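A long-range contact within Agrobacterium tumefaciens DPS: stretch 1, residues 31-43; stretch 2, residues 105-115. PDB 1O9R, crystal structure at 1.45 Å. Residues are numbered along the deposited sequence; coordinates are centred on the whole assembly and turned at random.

Stretch 1 (31-43) DLALVTKQAHWNL
Stretch 2, residues 105-115: DHLDALIERYG

The first stretch continues a helix begun earlier in the chain and has left it by Leu43; residues 105-115 lie inside a longer helix. Their phi/psi values cluster near -64/-41, except that Asn42 departs to -105/11 and Leu43 to -67/137. The i to i+4 backbone bonds include Val35 N to Asp31 O at 2.8 Å and Tyr114 N to Leu110 O at 2.7 Å, whereas Asn42 N to Ala39 O, 3.1 Å, is weak and spans three residues. The axes run antiparallel, 174° between N-to-C directions, with a closest approach of 10.4 Å. CA-CA distances set the register: Leu32 to Arg113 7.0 Å, Thr36 to Leu110 7.4 Å and Ala39 to His106 6.1 Å. The contact buries 485 Å² over both sides.

At one end, Leu32 (chi1 t, chi2 p) points toward the second helix. Its CD2 lies 3.7 Å from the Tyr114 ring centroid, 2° off the normal, a CH-pi contact over the face; its CD1 reaches Arg113 CB at 3.6 Å. Tyr114 (chi1 -90°, chi2 -108°) donates from OH to Thr36 OG1 at 2.8 Å. With chi1 m, Thr36 OG1 in turn donates to Leu32 O, also 2.8 Å, so the tyrosine hydroxyl is linked through the threonine to the first helix's backbone.

In the middle, Leu110 (m, t) starts sideways, but its end comes nearer: CD2 meets Val35 CG1 at 3.7 Å, and CD1 meets Ala39 CB at 3.9 Å. Val35 has chi1 156°. Arg113 (m, t, t, chi4 78°) folds back along its own helix, NH1 donating to Ala109 O at 2.9 Å.

At the other end, His106 (chi1 -84°, chi2 -68°) packs its ND1 3.5 Å from Ala39 CB, with Ala39 O over one ring face. Leu43 (m, t) brings CD2 to 3.7 Å from His106 CG, obliquely to the ring.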

# COMPACT_ATOMS: atom_id res chain seq x y z
N ASP A 31 -0.67 -30.44 13.71
CA ASP A 31 0.48 -30.79 14.59
C ASP A 31 1.74 -30.18 14.03
O ASP A 31 2.55 -29.60 14.77
CB ASP A 31 0.48 -32.33 14.67
CG ASP A 31 1.53 -32.89 15.60
OD1 ASP A 31 2.36 -32.19 16.19
OD2 ASP A 31 1.57 -34.12 15.81
N LEU A 32 1.96 -30.28 12.70
CA LEU A 32 3.17 -29.70 12.14
C LEU A 32 3.22 -28.18 12.33
O LEU A 32 4.31 -27.66 12.54
CB LEU A 32 3.25 -30.05 10.62
CG LEU A 32 4.64 -29.79 10.01
CD1 LEU A 32 5.61 -30.83 10.62
CD2 LEU A 32 4.60 -30.00 8.51
N ALA A 33 2.04 -27.53 12.29
CA ALA A 33 2.06 -26.08 12.55
C ALA A 33 2.52 -25.83 13.98
O ALA A 33 3.30 -24.88 14.21
CB ALA A 33 0.65 -25.53 12.33
N LEU A 34 2.08 -26.63 14.97
CA LEU A 34 2.52 -26.42 16.35
C LEU A 34 4.00 -26.75 16.48
O LEU A 34 4.72 -26.01 17.19
CB LEU A 34 1.73 -27.36 17.30
CG LEU A 34 0.22 -27.06 17.32
CD1 LEU A 34 -0.48 -28.07 18.27
CD2 LEU A 34 -0.09 -25.64 17.76
N VAL A 35 4.47 -27.80 15.80
CA VAL A 35 5.87 -28.16 15.82
C VAL A 35 6.75 -27.03 15.33
O VAL A 35 7.85 -26.75 15.82
CB VAL A 35 6.03 -29.41 14.90
CG1 VAL A 35 7.41 -29.54 14.39
CG2 VAL A 35 5.61 -30.66 15.71
N THR A 36 6.30 -26.37 14.23
CA THR A 36 7.08 -25.32 13.60
C THR A 36 7.36 -24.17 14.56
O THR A 36 8.51 -23.71 14.61
CB THR A 36 6.31 -24.86 12.35
OG1 THR A 36 6.21 -26.00 11.44
CG2 THR A 36 7.02 -23.78 11.59
N LYS A 37 6.32 -23.76 15.30
CA LYS A 37 6.52 -22.69 16.28
C LYS A 37 7.34 -23.19 17.48
O LYS A 37 8.20 -22.47 17.98
CB LYS A 37 5.19 -22.11 16.73
CG LYS A 37 4.58 -21.11 15.73
CD LYS A 37 5.33 -19.76 15.85
CE LYS A 37 4.63 -18.74 14.92
NZ LYS A 37 5.33 -17.42 15.18
N GLN A 38 7.13 -24.46 17.91
CA GLN A 38 7.91 -25.02 19.03
C GLN A 38 9.39 -24.91 18.71
O GLN A 38 10.22 -24.50 19.55
CB GLN A 38 7.43 -26.47 19.24
CG GLN A 38 8.33 -27.18 20.30
CD GLN A 38 8.10 -26.63 21.67
OE1 GLN A 38 9.02 -26.76 22.54
NE2 GLN A 38 7.03 -26.03 21.99
N ALA A 39 9.80 -25.27 17.49
CA ALA A 39 11.21 -25.20 17.11
C ALA A 39 11.64 -23.77 16.98
O ALA A 39 12.68 -23.36 17.54
CB ALA A 39 11.36 -25.90 15.75
N HIS A 40 10.84 -22.92 16.35
CA HIS A 40 11.17 -21.52 16.15
C HIS A 40 11.50 -20.79 17.44
O HIS A 40 12.50 -19.99 17.48
CB HIS A 40 9.98 -20.90 15.43
CG HIS A 40 9.68 -19.46 15.61
ND1 HIS A 40 10.07 -18.48 14.68
CD2 HIS A 40 8.95 -18.80 16.56
CE1 HIS A 40 9.56 -17.30 15.03
NE2 HIS A 40 8.92 -17.49 16.18
N TRP A 41 10.75 -21.03 18.52
CA TRP A 41 11.04 -20.28 19.76
C TRP A 41 12.34 -20.71 20.41
O TRP A 41 13.01 -19.91 21.08
CB TRP A 41 9.92 -20.53 20.79
CG TRP A 41 8.60 -19.98 20.41
CD1 TRP A 41 8.36 -18.73 19.90
CD2 TRP A 41 7.33 -20.61 20.48
NE1 TRP A 41 7.01 -18.56 19.65
CE2 TRP A 41 6.35 -19.71 19.98
CE3 TRP A 41 6.94 -21.88 20.92
CZ2 TRP A 41 4.99 -20.05 19.95
CZ3 TRP A 41 5.57 -22.20 20.87
CH2 TRP A 41 4.64 -21.27 20.37
N ASN A 42 12.68 -22.00 20.28
CA ASN A 42 13.74 -22.62 21.07
C ASN A 42 15.03 -22.87 20.36
O ASN A 42 15.97 -23.53 20.88
CB ASN A 42 13.21 -23.94 21.68
CG ASN A 42 12.09 -23.69 22.68
OD1 ASN A 42 12.33 -23.01 23.71
ND2 ASN A 42 10.85 -24.14 22.44
N LEU A 43 15.22 -22.35 19.16
CA LEU A 43 16.44 -22.46 18.38
C LEU A 43 17.56 -21.71 19.03
O LEU A 43 17.37 -20.56 19.46
CB LEU A 43 16.31 -21.69 17.00
CG LEU A 43 15.21 -22.17 16.10
CD1 LEU A 43 15.17 -21.30 14.81
CD2 LEU A 43 15.34 -23.64 15.68
N ASP A 105 19.83 -29.88 15.50
CA ASP A 105 18.92 -30.86 16.09
C ASP A 105 17.46 -30.54 15.76
O ASP A 105 16.68 -31.43 15.41
CB ASP A 105 19.13 -31.00 17.62
CG ASP A 105 20.45 -31.62 18.03
OD1 ASP A 105 20.94 -32.35 17.19
OD2 ASP A 105 20.86 -31.29 19.16
N HIS A 106 17.13 -29.23 15.73
CA HIS A 106 15.77 -28.88 15.32
C HIS A 106 15.61 -29.11 13.85
O HIS A 106 14.52 -29.58 13.50
CB HIS A 106 15.57 -27.35 15.61
CG HIS A 106 15.18 -27.05 17.03
ND1 HIS A 106 13.98 -27.38 17.63
CD2 HIS A 106 15.92 -26.46 18.02
CE1 HIS A 106 13.96 -27.00 18.91
NE2 HIS A 106 15.15 -26.46 19.15
N LEU A 107 16.60 -28.75 13.01
CA LEU A 107 16.45 -29.05 11.58
C LEU A 107 16.22 -30.54 11.34
O LEU A 107 15.35 -30.86 10.53
CB LEU A 107 17.69 -28.60 10.81
CG LEU A 107 17.87 -27.06 10.72
CD1 LEU A 107 19.24 -26.68 10.19
CD2 LEU A 107 16.76 -26.50 9.80
N ASP A 108 16.97 -31.42 12.05
CA ASP A 108 16.70 -32.85 11.74
C ASP A 108 15.31 -33.26 12.19
O ASP A 108 14.66 -34.04 11.49
CB ASP A 108 17.76 -33.68 12.53
CG ASP A 108 19.12 -33.66 11.89
OD1 ASP A 108 20.10 -33.92 12.67
OD2 ASP A 108 19.29 -33.43 10.68
N ALA A 109 14.81 -32.77 13.32
CA ALA A 109 13.50 -33.09 13.84
C ALA A 109 12.37 -32.55 12.91
O ALA A 109 11.37 -33.22 12.64
CB ALA A 109 13.34 -32.62 15.29
N LEU A 110 12.64 -31.33 12.42
CA LEU A 110 11.68 -30.74 11.48
C LEU A 110 11.69 -31.49 10.15
O LEU A 110 10.62 -31.71 9.57
CB LEU A 110 12.07 -29.26 11.24
CG LEU A 110 11.81 -28.33 12.42
CD1 LEU A 110 12.59 -27.05 12.23
CD2 LEU A 110 10.31 -28.07 12.58
N ILE A 111 12.86 -31.85 9.66
CA ILE A 111 12.95 -32.58 8.37
C ILE A 111 12.17 -33.89 8.45
O ILE A 111 11.45 -34.26 7.55
CB ILE A 111 14.40 -32.82 7.99
CG1 ILE A 111 15.04 -31.48 7.53
CG2 ILE A 111 14.54 -33.89 6.88
CD1 ILE A 111 16.55 -31.47 7.53
N GLU A 112 12.26 -34.60 9.62
CA GLU A 112 11.51 -35.84 9.69
C GLU A 112 10.00 -35.60 9.57
O GLU A 112 9.31 -36.37 8.89
CB GLU A 112 11.82 -36.60 10.99
CG GLU A 112 13.23 -37.19 11.05
CD GLU A 112 13.45 -38.09 12.27
OE1 GLU A 112 12.54 -38.27 13.14
OE2 GLU A 112 14.59 -38.61 12.30
N ARG A 113 9.53 -34.57 10.26
CA ARG A 113 8.06 -34.34 10.32
C ARG A 113 7.59 -33.73 9.02
O ARG A 113 6.48 -34.04 8.58
CB ARG A 113 7.72 -33.58 11.62
CG ARG A 113 7.97 -34.51 12.83
CD ARG A 113 8.01 -33.68 14.12
NE ARG A 113 8.23 -34.59 15.28
CZ ARG A 113 9.42 -35.09 15.59
NH1 ARG A 113 10.52 -34.87 14.92
NH2 ARG A 113 9.54 -35.95 16.66
N TYR A 114 8.31 -32.74 8.52
CA TYR A 114 7.94 -32.17 7.24
C TYR A 114 7.96 -33.21 6.13
O TYR A 114 7.08 -33.22 5.26
CB TYR A 114 8.90 -30.99 6.83
CG TYR A 114 8.37 -29.66 7.36
CD1 TYR A 114 7.83 -28.75 6.44
CD2 TYR A 114 8.50 -29.32 8.68
CE1 TYR A 114 7.37 -27.51 6.97
CE2 TYR A 114 8.03 -28.13 9.20
CZ TYR A 114 7.48 -27.26 8.29
OH TYR A 114 6.96 -26.05 8.78
N GLY A 115 8.94 -34.15 6.14
CA GLY A 115 8.97 -35.22 5.16
C GLY A 115 7.72 -36.11 5.26
O GLY A 115 7.09 -36.44 4.26